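Local coordinates for succinoglycan biosynthesis protein (PDB 3B55) that binds calcium and belongs to the erythromycin esterase family; it is named as a succinoglycan biosynthesis protein, but its exact activity is unknown, at residues Tyr125-Lys130 and Lys163-Val168; Ala286-Ala291 and Gln326-Tyr331; Gly308-Thr313 and Lys334-Ile339. The protein carries 1 engineered substitution. All blocks are in the same frame, centred on the assembly; numbering follows the deposited sequence.

Contact 1: residues Tyr125-Lys130 and Lys163-Val168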
# COMPACT_ATOMS: atom_id res chain seq x y z
N TYR A 125 -4.03 17.46 5.22
CA TYR A 125 -2.85 18.24 4.87
C TYR A 125 -2.76 18.55 3.37
O TYR A 125 -2.42 19.66 2.99
CB TYR A 125 -1.58 17.51 5.31
CG TYR A 125 -0.31 18.13 4.77
CD1 TYR A 125 0.19 19.33 5.28
CD2 TYR A 125 0.36 17.55 3.70
CE1 TYR A 125 1.32 19.93 4.74
CE2 TYR A 125 1.49 18.14 3.15
CZ TYR A 125 1.97 19.33 3.67
OH TYR A 125 3.08 19.91 3.11
N VAL A 126 -3.07 17.57 2.52
CA VAL A 126 -3.00 17.83 1.08
C VAL A 126 -4.22 18.60 0.57
O VAL A 126 -4.22 19.09 -0.55
CB VAL A 126 -2.86 16.52 0.26
CG1 VAL A 126 -1.54 15.83 0.61
CG2 VAL A 126 -4.04 15.61 0.49
N LEU A 127 -5.25 18.69 1.40
CA LEU A 127 -6.46 19.41 1.02
C LEU A 127 -6.42 20.85 1.48
O LEU A 127 -6.83 21.76 0.76
CB LEU A 127 -7.71 18.75 1.62
CG LEU A 127 -8.57 17.80 0.79
CD1 LEU A 127 -8.97 18.50 -0.49
CD2 LEU A 127 -7.83 16.52 0.49
N THR A 128 -5.95 21.06 2.71
CA THR A 128 -5.90 22.40 3.30
C THR A 128 -4.51 22.93 3.63
O THR A 128 -4.37 24.10 3.97
CB THR A 128 -6.72 22.43 4.60
OG1 THR A 128 -6.11 21.57 5.57
CG2 THR A 128 -8.13 21.95 4.35
N GLY A 129 -3.49 22.08 3.53
CA GLY A 129 -2.14 22.52 3.84
C GLY A 129 -1.91 22.65 5.33
O GLY A 129 -0.83 23.06 5.76
N LYS A 130 -2.91 22.30 6.13
CA LYS A 130 -2.82 22.37 7.58
C LYS A 130 -2.41 21.04 8.19
O LYS A 130 -2.78 19.98 7.68
CB LYS A 130 -4.17 22.75 8.19
CG LYS A 130 -4.79 24.05 7.70
CD LYS A 130 -6.22 24.12 8.22
CE LYS A 130 -6.99 25.33 7.74
NZ LYS A 130 -8.43 25.20 8.11
N LYS A 163 -8.33 20.41 -12.84
CA LYS A 163 -9.75 20.29 -12.56
C LYS A 163 -10.09 19.12 -11.65
O LYS A 163 -11.24 18.70 -11.59
CB LYS A 163 -10.55 20.16 -13.87
CG LYS A 163 -10.23 21.23 -14.90
CD LYS A 163 -10.28 22.61 -14.28
CE LYS A 163 -9.72 23.64 -15.23
NZ LYS A 163 -9.35 24.88 -14.50
N SER A 164 -9.10 18.60 -10.94
CA SER A 164 -9.34 17.48 -10.04
C SER A 164 -8.31 17.42 -8.92
O SER A 164 -7.16 17.80 -9.10
CB SER A 164 -9.33 16.17 -10.83
OG SER A 164 -9.70 15.09 -10.00
N LYS A 165 -8.75 16.94 -7.76
CA LYS A 165 -7.88 16.83 -6.59
C LYS A 165 -7.53 15.37 -6.27
O LYS A 165 -8.30 14.46 -6.56
CB LYS A 165 -8.55 17.43 -5.36
CG LYS A 165 -8.76 18.94 -5.38
CD LYS A 165 -9.38 19.37 -4.05
CE LYS A 165 -9.65 20.86 -3.95
NZ LYS A 165 -8.42 21.66 -3.69
N VAL A 166 -6.36 15.18 -5.67
CA VAL A 166 -5.89 13.86 -5.28
C VAL A 166 -6.19 13.66 -3.80
O VAL A 166 -5.79 14.49 -2.98
CB VAL A 166 -4.38 13.73 -5.50
CG1 VAL A 166 -3.89 12.37 -4.99
CG2 VAL A 166 -4.06 13.91 -6.99
N ARG A 167 -6.88 12.57 -3.47
CA ARG A 167 -7.22 12.26 -2.08
C ARG A 167 -6.24 11.23 -1.53
O ARG A 167 -5.75 10.37 -2.26
CB ARG A 167 -8.64 11.67 -1.99
CG ARG A 167 -9.72 12.49 -2.68
CD ARG A 167 -9.86 13.89 -2.09
NE ARG A 167 -10.13 13.89 -0.65
CZ ARG A 167 -11.14 13.24 -0.07
NH1 ARG A 167 -11.98 12.52 -0.79
NH2 ARG A 167 -11.30 13.33 1.25
N VAL A 168 -5.95 11.32 -0.24
CA VAL A 168 -5.04 10.38 0.40
C VAL A 168 -5.78 9.47 1.36
O VAL A 168 -6.37 9.93 2.34
CB VAL A 168 -3.92 11.11 1.17
CG1 VAL A 168 -3.15 10.13 2.04
CG2 VAL A 168 -2.98 11.78 0.19
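Arg167 CG stands anti to the carbonyl carbon (chi1 -51°), and bends at chi2 (-61°) and chi3 (-57°) fold the chain back, so a side chain whose CB leaves the backbone away from 125-130 returns its guanidinium to the helix. There Leu127 CD2 meets the guanidinium at its edge, in plane, 3.7 Å from Arg167 NE. The second methyl, Leu127 CD1, lies 3.7 Å from Lys165 CD, the two side chains crossing obliquely. One leucine fork thus touches the apolar part of Lys165 with one prong and the polar head of Arg167 with the other. The helix is the C-terminal end of 116-128, and the strand entered at Arg167 is the edge strand 167-172 of the mixed, largely parallel sheet, so the contact packs a helix end beside the sheet margin. Deeper in, Val126 CG2 occupies the crowded position between its backbone N and carbonyl carbon and approaches Val168 CG2 at 4.0 Å, the valines crossing at about a right angle. Val126 CG2 also lies 4.0 Å from Val166 O. Asp123, about a turn earlier on the helix, forms a salt bridge to Arg167 NH2 and accepts a hydrogen bond from Val168 N, while Lys165 NZ bonds to Asn157 O.

Contact 2: residues Ala286-Ala291 and Gln326-Tyr331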
# COMPACT_ATOMS: atom_id res chain seq x y z
N ALA A 286 -8.78 -6.87 4.84
CA ALA A 286 -9.16 -5.51 5.20
C ALA A 286 -8.49 -4.46 4.30
O ALA A 286 -9.16 -3.54 3.82
CB ALA A 286 -8.81 -5.24 6.67
N MSE A 287 -7.18 -4.57 4.10
CA MSE A 287 -6.47 -3.61 3.25
C MSE A 287 -7.07 -3.63 1.85
O MSE A 287 -7.21 -2.59 1.20
CB MSE A 287 -4.97 -3.95 3.16
CG MSE A 287 -4.23 -3.91 4.50
SE MSE A 287 -2.44 -3.15 4.37
CE MSE A 287 -1.53 -4.64 3.54
N TYR A 288 -7.42 -4.83 1.39
CA TYR A 288 -8.02 -5.04 0.08
C TYR A 288 -9.35 -4.31 0.02
O TYR A 288 -9.63 -3.59 -0.95
CB TYR A 288 -8.27 -6.55 -0.14
CG TYR A 288 -9.45 -6.89 -1.02
CD1 TYR A 288 -9.48 -6.52 -2.37
CD2 TYR A 288 -10.54 -7.59 -0.51
CE1 TYR A 288 -10.56 -6.85 -3.18
CE2 TYR A 288 -11.63 -7.94 -1.32
CZ TYR A 288 -11.63 -7.56 -2.66
OH TYR A 288 -12.70 -7.89 -3.48
N GLU A 289 -10.17 -4.51 1.05
CA GLU A 289 -11.49 -3.90 1.14
C GLU A 289 -11.42 -2.38 1.15
O GLU A 289 -12.24 -1.71 0.53
CB GLU A 289 -12.23 -4.37 2.41
CG GLU A 289 -12.54 -5.86 2.45
CD GLU A 289 -13.44 -6.25 3.62
OE1 GLU A 289 -13.53 -5.47 4.59
OE2 GLU A 289 -14.05 -7.35 3.56
N ASN A 290 -10.42 -1.85 1.84
CA ASN A 290 -10.25 -0.41 1.93
C ASN A 290 -9.80 0.18 0.60
O ASN A 290 -10.19 1.28 0.24
CB ASN A 290 -9.27 -0.06 3.05
CG ASN A 290 -9.84 -0.42 4.42
OD1 ASN A 290 -9.10 -0.57 5.40
ND2 ASN A 290 -11.16 -0.54 4.49
N ALA A 291 -8.97 -0.57 -0.13
CA ALA A 291 -8.49 -0.13 -1.43
C ALA A 291 -9.63 -0.25 -2.43
O ALA A 291 -9.77 0.57 -3.34
CB ALA A 291 -7.32 -0.99 -1.86
N GLN A 326 -3.89 -10.33 -4.27
CA GLN A 326 -4.59 -11.47 -4.85
C GLN A 326 -6.09 -11.22 -4.86
O GLN A 326 -6.79 -11.63 -5.79
CB GLN A 326 -4.28 -12.75 -4.08
CG GLN A 326 -2.85 -13.22 -4.24
CD GLN A 326 -2.50 -14.30 -3.26
OE1 GLN A 326 -2.55 -15.49 -3.58
NE2 GLN A 326 -2.17 -13.90 -2.04
N HIS A 327 -6.59 -10.55 -3.82
CA HIS A 327 -8.01 -10.25 -3.71
C HIS A 327 -8.34 -9.22 -4.77
O HIS A 327 -9.38 -9.30 -5.41
CB HIS A 327 -8.35 -9.66 -2.33
CG HIS A 327 -7.90 -10.51 -1.18
ND1 HIS A 327 -8.29 -11.82 -1.02
CD2 HIS A 327 -7.14 -10.21 -0.10
CE1 HIS A 327 -7.78 -12.29 0.10
NE2 HIS A 327 -7.08 -11.33 0.68
N LEU A 328 -7.45 -8.25 -4.95
CA LEU A 328 -7.67 -7.21 -5.95
C LEU A 328 -7.70 -7.78 -7.37
O LEU A 328 -8.63 -7.51 -8.12
CB LEU A 328 -6.58 -6.14 -5.84
CG LEU A 328 -6.70 -5.22 -4.63
CD1 LEU A 328 -5.41 -4.43 -4.45
CD2 LEU A 328 -7.89 -4.30 -4.79
N ALA A 329 -6.69 -8.57 -7.74
CA ALA A 329 -6.66 -9.17 -9.08
C ALA A 329 -7.91 -10.04 -9.28
O ALA A 329 -8.53 -10.01 -10.35
CB ALA A 329 -5.41 -10.02 -9.25
N GLU A 330 -8.25 -10.79 -8.25
CA GLU A 330 -9.40 -11.69 -8.26
C GLU A 330 -10.72 -10.95 -8.47
O GLU A 330 -11.63 -11.46 -9.13
CB GLU A 330 -9.42 -12.48 -6.94
CG GLU A 330 -10.64 -13.35 -6.71
CD GLU A 330 -10.44 -14.32 -5.55
OE1 GLU A 330 -9.79 -13.93 -4.55
OE2 GLU A 330 -10.92 -15.47 -5.64
N TYR A 331 -10.84 -9.75 -7.92
CA TYR A 331 -12.08 -9.00 -8.09
C TYR A 331 -12.07 -8.12 -9.33
O TYR A 331 -13.06 -8.04 -10.05
CB TYR A 331 -12.36 -8.16 -6.84
CG TYR A 331 -13.59 -7.29 -6.95
CD1 TYR A 331 -13.53 -6.03 -7.54
CD2 TYR A 331 -14.82 -7.73 -6.47
CE1 TYR A 331 -14.66 -5.23 -7.66
CE2 TYR A 331 -15.97 -6.94 -6.58
CZ TYR A 331 -15.88 -5.69 -7.18
OH TYR A 331 -17.00 -4.90 -7.31
O HOH W 1 -11.41 -10.86 -4.18
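The Tyr288 ring reaches from helix 278-298 across to helix 324-332 and presents one face to His327. His327 CB sits over the centre of that face, 3.3 Å from the Tyr288 ring centroid and 15° off the normal, a close CH-pi contact. The imidazole meets the phenol ring obliquely, the planes at 42°, and Tyr288 CB lies 3.8 Å from His327 CD2. At the phenol edge, Leu328 slides past in the opposite direction, bringing Leu328 CD2 to 3.6 Å from Tyr288 CD1. At the far tip, Tyr331 crosses at about a right angle, and Tyr288 OH touches Tyr331 CB at 3.4 Å. One water lies near this tip. It donates a 2.8 Å hydrogen bond to His327 O and makes weak ones to Tyr288 OH and to Glu330 OE1. Tyr288 OH also has a weak bond to Lys292 NZ, and Lys292 makes a cation-pi contact with the Tyr331 ring. A turn along from Tyr288, Ala291 CB meets Leu328 CD2 more loosely. The helix axes approach to 9.6 Å and cross at -47°, an oblique helix-to-helix packing of an alpha/beta fold in which Tyr288 contributes the largest single share of the buried surface.

Contact 3: residues Gly308-Thr313 and Lys334-Ile339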
# COMPACT_ATOMS: atom_id res chain seq x y z
N GLY A 308 4.98 -7.09 -1.71
CA GLY A 308 4.20 -8.21 -1.22
C GLY A 308 2.71 -7.98 -1.04
O GLY A 308 1.94 -8.94 -0.99
N HIS A 309 2.30 -6.72 -0.94
CA HIS A 309 0.88 -6.43 -0.75
C HIS A 309 0.14 -6.03 -2.04
O HIS A 309 -1.09 -5.93 -2.03
CB HIS A 309 0.70 -5.34 0.32
CG HIS A 309 1.11 -5.77 1.69
ND1 HIS A 309 0.56 -6.86 2.33
CD2 HIS A 309 2.02 -5.25 2.55
CE1 HIS A 309 1.10 -6.99 3.53
NE2 HIS A 309 1.99 -6.03 3.69
N VAL A 310 0.88 -5.81 -3.12
CA VAL A 310 0.25 -5.46 -4.40
C VAL A 310 0.49 -6.50 -5.49
O VAL A 310 -0.11 -6.42 -6.57
CB VAL A 310 0.73 -4.08 -4.95
CG1 VAL A 310 0.33 -2.96 -4.00
CG2 VAL A 310 2.24 -4.08 -5.16
N SER A 311 1.37 -7.47 -5.23
CA SER A 311 1.65 -8.50 -6.23
C SER A 311 0.39 -9.33 -6.43
O SER A 311 -0.44 -9.44 -5.53
CB SER A 311 2.81 -9.39 -5.78
OG SER A 311 2.63 -9.88 -4.46
N LYS A 312 0.24 -9.91 -7.62
CA LYS A 312 -0.96 -10.70 -7.90
C LYS A 312 -0.84 -12.12 -7.35
O LYS A 312 -1.80 -12.89 -7.40
CB LYS A 312 -1.25 -10.73 -9.40
CG LYS A 312 -1.62 -9.37 -9.99
CD LYS A 312 -1.86 -9.49 -11.50
CE LYS A 312 -2.06 -8.15 -12.17
NZ LYS A 312 -3.38 -7.52 -11.91
N THR A 313 0.35 -12.46 -6.85
CA THR A 313 0.57 -13.77 -6.27
C THR A 313 1.16 -13.51 -4.89
O THR A 313 1.65 -12.41 -4.63
CB THR A 313 1.55 -14.62 -7.09
OG1 THR A 313 2.80 -13.93 -7.23
CG2 THR A 313 0.97 -14.90 -8.47
N LYS A 334 -8.72 -7.63 -15.31
CA LYS A 334 -7.90 -6.72 -16.10
C LYS A 334 -8.05 -5.27 -15.67
O LYS A 334 -7.38 -4.40 -16.20
CB LYS A 334 -8.24 -6.85 -17.59
CG LYS A 334 -9.63 -6.36 -17.94
CD LYS A 334 -9.99 -6.68 -19.38
CE LYS A 334 -11.37 -6.16 -19.72
NZ LYS A 334 -11.80 -6.58 -21.08
N ARG A 335 -8.92 -5.01 -14.71
CA ARG A 335 -9.08 -3.63 -14.26
C ARG A 335 -8.03 -3.23 -13.23
O ARG A 335 -7.88 -2.06 -12.92
CB ARG A 335 -10.49 -3.39 -13.72
CG ARG A 335 -11.54 -3.31 -14.84
CD ARG A 335 -12.75 -2.50 -14.40
NE ARG A 335 -13.47 -3.17 -13.32
CZ ARG A 335 -14.01 -2.54 -12.28
NH1 ARG A 335 -13.89 -1.21 -12.18
NH2 ARG A 335 -14.65 -3.23 -11.35
N TYR A 336 -7.31 -4.22 -12.70
CA TYR A 336 -6.25 -3.97 -11.73
C TYR A 336 -4.92 -4.23 -12.43
O TYR A 336 -4.72 -5.31 -12.98
CB TYR A 336 -6.37 -4.91 -10.53
CG TYR A 336 -5.22 -4.81 -9.54
CD1 TYR A 336 -4.88 -3.58 -8.97
CD2 TYR A 336 -4.48 -5.93 -9.18
CE1 TYR A 336 -3.84 -3.48 -8.05
CE2 TYR A 336 -3.43 -5.84 -8.27
CZ TYR A 336 -3.12 -4.60 -7.71
OH TYR A 336 -2.09 -4.49 -6.80
N VAL A 337 -4.04 -3.24 -12.42
CA VAL A 337 -2.72 -3.39 -13.02
C VAL A 337 -1.74 -3.34 -11.87
O VAL A 337 -1.84 -2.47 -11.00
CB VAL A 337 -2.40 -2.25 -14.02
CG1 VAL A 337 -0.92 -2.28 -14.38
CG2 VAL A 337 -3.23 -2.41 -15.28
N SER A 338 -0.80 -4.27 -11.85
CA SER A 338 0.17 -4.33 -10.76
C SER A 338 1.58 -4.01 -11.22
O SER A 338 2.14 -4.69 -12.09
CB SER A 338 0.14 -5.72 -10.11
OG SER A 338 1.13 -5.85 -9.11
N ILE A 339 2.15 -2.96 -10.65
CA ILE A 339 3.50 -2.55 -10.97
C ILE A 339 4.40 -2.80 -9.77
O ILE A 339 4.10 -2.36 -8.66
CB ILE A 339 3.57 -1.05 -11.32
CG1 ILE A 339 2.72 -0.77 -12.56
CG2 ILE A 339 5.01 -0.64 -11.55
CD1 ILE A 339 2.61 0.69 -12.91
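At the C-terminal end of the interior parallel strand 301-306 the chain enters a short, weakly bonded helical turn, 307-310, and the loop that follows packs on parallel strand 336-344 of the mixed sheet. This contact lies in the buried core of a chain of the erythromycin esterase family, near its calcium site: the side chain of Val310 is about 10 Å from the bound calcium, and its neighbour His309 touches Glu113, a calcium ligand. Val310 O is the buried focus, gripped by two hydroxyl donors. Tyr336 OH gives a 2.8 Å hydrogen bond to Val310 O in the carbonyl plane, on a lone pair, with a C=O...O angle of 118°. Ser338 OG gives one of 2.9 Å to Val310 O from above that plane. Both donors hang from the same strand face two residues apart, and both side chains run anti to their backbone N (Tyr336 chi1 174°, Ser338 chi1 176°), which brings their hydroxyls to one carbonyl. Val310 CB lies 3.4 Å from Tyr336 OH, its side chain crossing the tyrosine at about a right angle. Lys312 stays extended through chi3 and bends at its last torsion, bringing its ammonium near Tyr336 CD2 and Lys312 CE to 3.9 Å from Ser338 CB. Asp428 OD2, which accepts from Ser338 N, lies at long, weak ion-pair range of the ammonium. Within the loop, Ser311 OG donates a 2.7 Å hydrogen bond to Thr313 O. Lys312 NZ completes the contact with a 2.8 Å hydrogen bond to Tyr336 O, approached from above the carbonyl plane.

Contacts 2 and 3 form one neighbourhood, their centres about 9 Å apart, while contact 1 lies about 24 Å from the centre of contact 2 and 26 Å from that of contact 3. Contact 1 closes first along the chain; the segments of 2 and 3 then alternate, in the order 286-291, 308-313, 326-331, 334-339. Direct touches join these two, including Gln326 CG to Lys312 O and Met287 CE to His309 ND1. Contacts 1 and 3 join the same mixed sheet, at its edge strand 167-172 and its interior strand 336-344, to a helix end and a loop, while contact 2 packs two helices against each other next to contact 3.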